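Local coordinates for protein beta-galactosidase/beta-glucuronidase (PDB 6MVF) that binds flavin mononucleotide and acts as a family 2 glycoside hydrolase, a beta-glucuronidase of a human gut bacterium, at residues A[324-338]-A[347-361]. Sequence-based numbering, arbitrary orientation.
Sequences IKELGANTIRLAHYQ and CDELGFAVWAEIPFI
Thr-331 to Arg-333 pair in parallel with Ala-353 to Trp-355, the axes of strands 331-334 and 353-357 lying 4.7 Å apart at 14°, and backbone bonds alternate from Ala-353 N to Asn-330 O through to Leu-334 N to Trp-355 O. Ala-353 O is gripped twice, by Ile-332 N and, from the opposite face of its plane, by Thr-331 OG1 at 2.8 Å. Beyond, Arg-333 runs beside Trp-355: its CG sits 3.8 Å above the centroid of the five-membered ring, a CH-pi contact, and its NE also lies over that face. Its chain, straight from CG to NE with CG anti to the backbone N (chi1 175°), carries the guanidinium to Glu-357, whose OE1 takes NH2 on its syn side (3.1 Å, a salt bridge) and Trp-355 NE1 on its anti side. His-336 ND1 donates to the other oxygen, OE2, at 2.6 Å, and carboxylate and imidazole planes lie 21° apart; Ile-361 CD1 packs over the centre of one ring face and Ala-335 CB over the opposite face, toward its rim. A glutamine in place of Glu-357 would probably leave the Arg-333 guanidinium without its carboxylate mate and weaken the hold on His-336. On the sheet face opposite Arg-333 and Trp-355, Ile-332 CD1 rests 3.6 Å from the Phe-352 ring centroid, and near the helix ends Lys-325 NZ donates to Leu-350 O at 2.9 Å. Helix 341-350 connects the strands as a beta-alpha-beta unit of the TIM barrel, flanked by strands 292-300 and 391-398; from the latter, Asn-398 is the main polar partner of the Arg-333 side chain.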
# COMPACT_ATOMS: atom_id res chain seq x y z
N ILE A 324 12.07 -0.81 -21.96
CA ILE A 324 12.30 -0.11 -23.22
C ILE A 324 12.63 1.36 -22.98
O ILE A 324 13.46 1.94 -23.70
CB ILE A 324 11.10 -0.30 -24.15
CG1 ILE A 324 10.96 -1.79 -24.51
CG2 ILE A 324 11.25 0.56 -25.41
CD1 ILE A 324 9.58 -2.19 -24.94
N LYS A 325 12.03 1.98 -21.95
CA LYS A 325 12.39 3.35 -21.57
C LYS A 325 13.84 3.46 -21.13
O LYS A 325 14.55 4.39 -21.53
CB LYS A 325 11.46 3.87 -20.47
CG LYS A 325 11.61 5.37 -20.20
CD LYS A 325 10.88 6.15 -21.28
CE LYS A 325 11.06 7.63 -21.14
NZ LYS A 325 10.49 8.31 -22.31
N GLU A 326 14.31 2.53 -20.29
CA GLU A 326 15.70 2.56 -19.84
C GLU A 326 16.67 2.42 -21.01
O GLU A 326 17.81 2.91 -20.94
CB GLU A 326 15.97 1.43 -18.84
CG GLU A 326 15.24 1.57 -17.51
CD GLU A 326 15.14 0.24 -16.74
OE1 GLU A 326 14.42 0.21 -15.69
OE2 GLU A 326 15.76 -0.76 -17.19
N LEU A 327 16.25 1.71 -22.06
CA LEU A 327 17.05 1.56 -23.26
C LEU A 327 17.29 2.90 -23.95
O LEU A 327 18.33 3.08 -24.60
CB LEU A 327 16.34 0.58 -24.21
CG LEU A 327 17.02 0.29 -25.54
CD1 LEU A 327 18.35 -0.42 -25.31
CD2 LEU A 327 16.10 -0.52 -26.43
N GLY A 328 16.37 3.84 -23.81
CA GLY A 328 16.49 5.10 -24.51
C GLY A 328 15.73 5.15 -25.82
O GLY A 328 15.93 6.09 -26.59
N ALA A 329 14.89 4.15 -26.10
CA ALA A 329 14.01 4.18 -27.26
C ALA A 329 12.92 5.24 -27.10
O ALA A 329 12.36 5.44 -26.02
CB ALA A 329 13.38 2.80 -27.44
N ASN A 330 12.59 5.92 -28.20
CA ASN A 330 11.48 6.87 -28.18
C ASN A 330 10.31 6.43 -29.03
O ASN A 330 9.31 7.15 -29.11
CB ASN A 330 11.94 8.26 -28.64
CG ASN A 330 12.49 8.24 -30.05
OD1 ASN A 330 12.48 7.21 -30.73
ND2 ASN A 330 12.95 9.40 -30.51
N THR A 331 10.40 5.27 -29.69
CA THR A 331 9.30 4.77 -30.50
C THR A 331 9.18 3.27 -30.27
O THR A 331 10.17 2.58 -30.02
CB THR A 331 9.51 5.10 -32.00
OG1 THR A 331 8.41 4.63 -32.77
CG2 THR A 331 10.81 4.51 -32.54
N ILE A 332 7.95 2.79 -30.33
CA ILE A 332 7.69 1.36 -30.23
C ILE A 332 6.72 0.97 -31.32
O ILE A 332 5.59 1.48 -31.36
CB ILE A 332 7.11 0.95 -28.87
CG1 ILE A 332 8.11 1.14 -27.75
CG2 ILE A 332 6.66 -0.52 -28.96
CD1 ILE A 332 7.48 1.04 -26.35
N ARG A 333 7.13 0.04 -32.19
CA ARG A 333 6.21 -0.57 -33.14
C ARG A 333 5.52 -1.76 -32.48
O ARG A 333 6.17 -2.75 -32.12
CB ARG A 333 6.94 -1.00 -34.41
CG ARG A 333 6.02 -1.75 -35.36
CD ARG A 333 6.73 -2.20 -36.61
NE ARG A 333 5.83 -2.95 -37.48
CZ ARG A 333 6.20 -4.00 -38.20
NH1 ARG A 333 7.45 -4.43 -38.16
NH2 ARG A 333 5.31 -4.63 -38.96
N LEU A 334 4.21 -1.65 -32.31
CA LEU A 334 3.44 -2.67 -31.59
C LEU A 334 2.88 -3.70 -32.57
O LEU A 334 1.68 -3.80 -32.83
CB LEU A 334 2.35 -2.00 -30.77
CG LEU A 334 3.00 -1.48 -29.49
CD1 LEU A 334 1.99 -0.82 -28.58
CD2 LEU A 334 3.73 -2.63 -28.78
N ALA A 335 3.80 -4.50 -33.11
CA ALA A 335 3.43 -5.51 -34.09
C ALA A 335 2.88 -6.75 -33.38
O ALA A 335 3.13 -6.96 -32.19
CB ALA A 335 4.65 -5.85 -34.96
N HIS A 336 2.10 -7.58 -34.09
CA HIS A 336 1.58 -7.35 -35.45
C HIS A 336 0.06 -7.27 -35.37
O HIS A 336 -0.64 -7.77 -36.24
CB HIS A 336 1.92 -8.50 -36.42
CG HIS A 336 3.34 -8.52 -36.91
ND1 HIS A 336 3.87 -7.55 -37.72
CD2 HIS A 336 4.31 -9.45 -36.74
CE1 HIS A 336 5.12 -7.85 -38.01
NE2 HIS A 336 5.42 -9.01 -37.43
N TYR A 337 -0.45 -6.66 -34.31
CA TYR A 337 -1.86 -6.77 -33.96
C TYR A 337 -2.15 -5.69 -32.93
O TYR A 337 -1.26 -4.92 -32.55
CB TYR A 337 -2.18 -8.17 -33.43
CG TYR A 337 -1.04 -8.69 -32.59
CD1 TYR A 337 -0.85 -8.23 -31.29
CD2 TYR A 337 -0.15 -9.62 -33.10
CE1 TYR A 337 0.21 -8.69 -30.51
CE2 TYR A 337 0.92 -10.09 -32.34
CZ TYR A 337 1.09 -9.62 -31.04
OH TYR A 337 2.15 -10.08 -30.27
N GLN A 338 -3.40 -5.62 -32.50
CA GLN A 338 -3.76 -4.69 -31.44
C GLN A 338 -3.21 -5.22 -30.11
O GLN A 338 -3.31 -6.41 -29.81
CB GLN A 338 -5.27 -4.53 -31.39
CG GLN A 338 -5.79 -3.76 -30.22
CD GLN A 338 -7.25 -3.44 -30.39
OE1 GLN A 338 -7.74 -3.30 -31.51
NE2 GLN A 338 -7.96 -3.32 -29.28
N CYS A 347 2.38 3.38 -22.77
CA CYS A 347 3.04 4.24 -23.76
C CYS A 347 2.63 5.70 -23.62
O CYS A 347 3.48 6.60 -23.73
CB CYS A 347 2.73 3.73 -25.17
SG CYS A 347 3.63 2.21 -25.49
N ASP A 348 1.34 5.96 -23.43
CA ASP A 348 0.88 7.31 -23.16
C ASP A 348 1.60 7.91 -21.96
O ASP A 348 1.96 9.10 -21.95
CB ASP A 348 -0.64 7.31 -22.91
CG ASP A 348 -1.48 6.82 -24.12
OD1 ASP A 348 -1.08 6.97 -25.29
OD2 ASP A 348 -2.59 6.30 -23.88
N GLU A 349 1.81 7.10 -20.92
CA GLU A 349 2.33 7.65 -19.67
C GLU A 349 3.84 7.77 -19.68
O GLU A 349 4.39 8.77 -19.19
CB GLU A 349 1.85 6.81 -18.49
CG GLU A 349 0.39 7.09 -18.16
CD GLU A 349 -0.40 5.83 -17.82
OE1 GLU A 349 0.21 4.88 -17.24
OE2 GLU A 349 -1.63 5.80 -18.14
N LEU A 350 4.55 6.78 -20.23
CA LEU A 350 6.00 6.86 -20.27
C LEU A 350 6.52 7.64 -21.47
O LEU A 350 7.68 8.06 -21.46
CB LEU A 350 6.61 5.45 -20.24
CG LEU A 350 6.28 4.71 -18.94
CD1 LEU A 350 6.83 3.29 -18.94
CD2 LEU A 350 6.85 5.45 -17.75
N GLY A 351 5.69 7.85 -22.49
CA GLY A 351 6.08 8.62 -23.65
C GLY A 351 6.88 7.86 -24.69
O GLY A 351 8.12 7.85 -24.65
N PHE A 352 6.17 7.21 -25.61
CA PHE A 352 6.74 6.59 -26.81
C PHE A 352 5.84 6.91 -27.98
O PHE A 352 4.61 6.87 -27.85
CB PHE A 352 6.84 5.06 -26.73
CG PHE A 352 7.68 4.54 -25.63
CD1 PHE A 352 9.07 4.57 -25.73
CD2 PHE A 352 7.10 3.97 -24.52
CE1 PHE A 352 9.87 4.06 -24.70
CE2 PHE A 352 7.90 3.45 -23.49
CZ PHE A 352 9.28 3.50 -23.58
N ALA A 353 6.45 7.17 -29.14
CA ALA A 353 5.71 7.24 -30.40
C ALA A 353 5.35 5.82 -30.84
O ALA A 353 6.24 5.01 -31.08
CB ALA A 353 6.57 7.94 -31.46
N VAL A 354 4.05 5.52 -30.95
CA VAL A 354 3.58 4.15 -31.18
C VAL A 354 3.07 3.98 -32.60
O VAL A 354 2.28 4.80 -33.10
CB VAL A 354 2.49 3.74 -30.18
CG1 VAL A 354 1.86 2.40 -30.61
CG2 VAL A 354 3.06 3.66 -28.78
N TRP A 355 3.51 2.90 -33.26
CA TRP A 355 2.96 2.40 -34.51
C TRP A 355 2.06 1.21 -34.16
O TRP A 355 2.54 0.18 -33.67
CB TRP A 355 4.11 2.05 -35.47
CG TRP A 355 3.90 1.06 -36.65
CD1 TRP A 355 2.97 0.05 -36.75
CD2 TRP A 355 4.67 1.00 -37.86
NE1 TRP A 355 3.11 -0.62 -37.94
CE2 TRP A 355 4.15 -0.07 -38.64
CE3 TRP A 355 5.77 1.73 -38.35
CZ2 TRP A 355 4.68 -0.41 -39.89
CZ3 TRP A 355 6.29 1.38 -39.60
CH2 TRP A 355 5.74 0.33 -40.36
N ALA A 356 0.75 1.36 -34.37
CA ALA A 356 -0.22 0.29 -34.13
C ALA A 356 -0.70 -0.28 -35.46
O ALA A 356 -0.88 0.47 -36.44
CB ALA A 356 -1.41 0.80 -33.31
N GLU A 357 -0.93 -1.60 -35.50
CA GLU A 357 -1.30 -2.25 -36.76
C GLU A 357 -2.25 -3.42 -36.52
O GLU A 357 -2.44 -3.89 -35.39
CB GLU A 357 -0.06 -2.72 -37.52
CG GLU A 357 0.65 -3.88 -36.89
CD GLU A 357 1.87 -4.33 -37.69
OE1 GLU A 357 2.44 -3.51 -38.44
OE2 GLU A 357 2.27 -5.51 -37.59
N ILE A 358 -2.86 -3.88 -37.61
CA ILE A 358 -3.74 -5.04 -37.64
C ILE A 358 -2.93 -6.22 -38.17
O ILE A 358 -1.91 -6.01 -38.83
CB ILE A 358 -4.98 -4.79 -38.51
CG1 ILE A 358 -4.54 -4.41 -39.94
CG2 ILE A 358 -5.87 -3.72 -37.90
CD1 ILE A 358 -5.67 -4.06 -40.84
N PRO A 359 -3.34 -7.49 -37.90
CA PRO A 359 -2.57 -8.65 -38.39
C PRO A 359 -2.87 -9.04 -39.83
O PRO A 359 -3.01 -10.23 -40.13
CB PRO A 359 -2.96 -9.77 -37.42
CG PRO A 359 -4.35 -9.40 -37.02
CD PRO A 359 -4.44 -7.89 -37.01
N PHE A 360 -2.98 -8.06 -40.72
CA PHE A 360 -3.06 -8.29 -42.17
C PHE A 360 -1.65 -8.62 -42.68
O PHE A 360 -0.90 -7.76 -43.14
CB PHE A 360 -3.65 -7.05 -42.83
CG PHE A 360 -4.00 -7.23 -44.27
CD1 PHE A 360 -4.13 -8.49 -44.83
CD2 PHE A 360 -4.19 -6.10 -45.08
CE1 PHE A 360 -4.45 -8.64 -46.17
CE2 PHE A 360 -4.50 -6.23 -46.42
CZ PHE A 360 -4.64 -7.49 -46.97
N ILE A 361 -1.28 -9.90 -42.56
CA ILE A 361 0.13 -10.28 -42.60
C ILE A 361 0.38 -11.38 -43.63
O ILE A 361 -0.38 -12.36 -43.73
CB ILE A 361 0.61 -10.72 -41.20
CG1 ILE A 361 2.11 -11.02 -41.19
CG2 ILE A 361 -0.19 -11.89 -40.69
CD1 ILE A 361 2.77 -10.73 -39.85
O HOH W 1 -0.62 -2.29 -32.58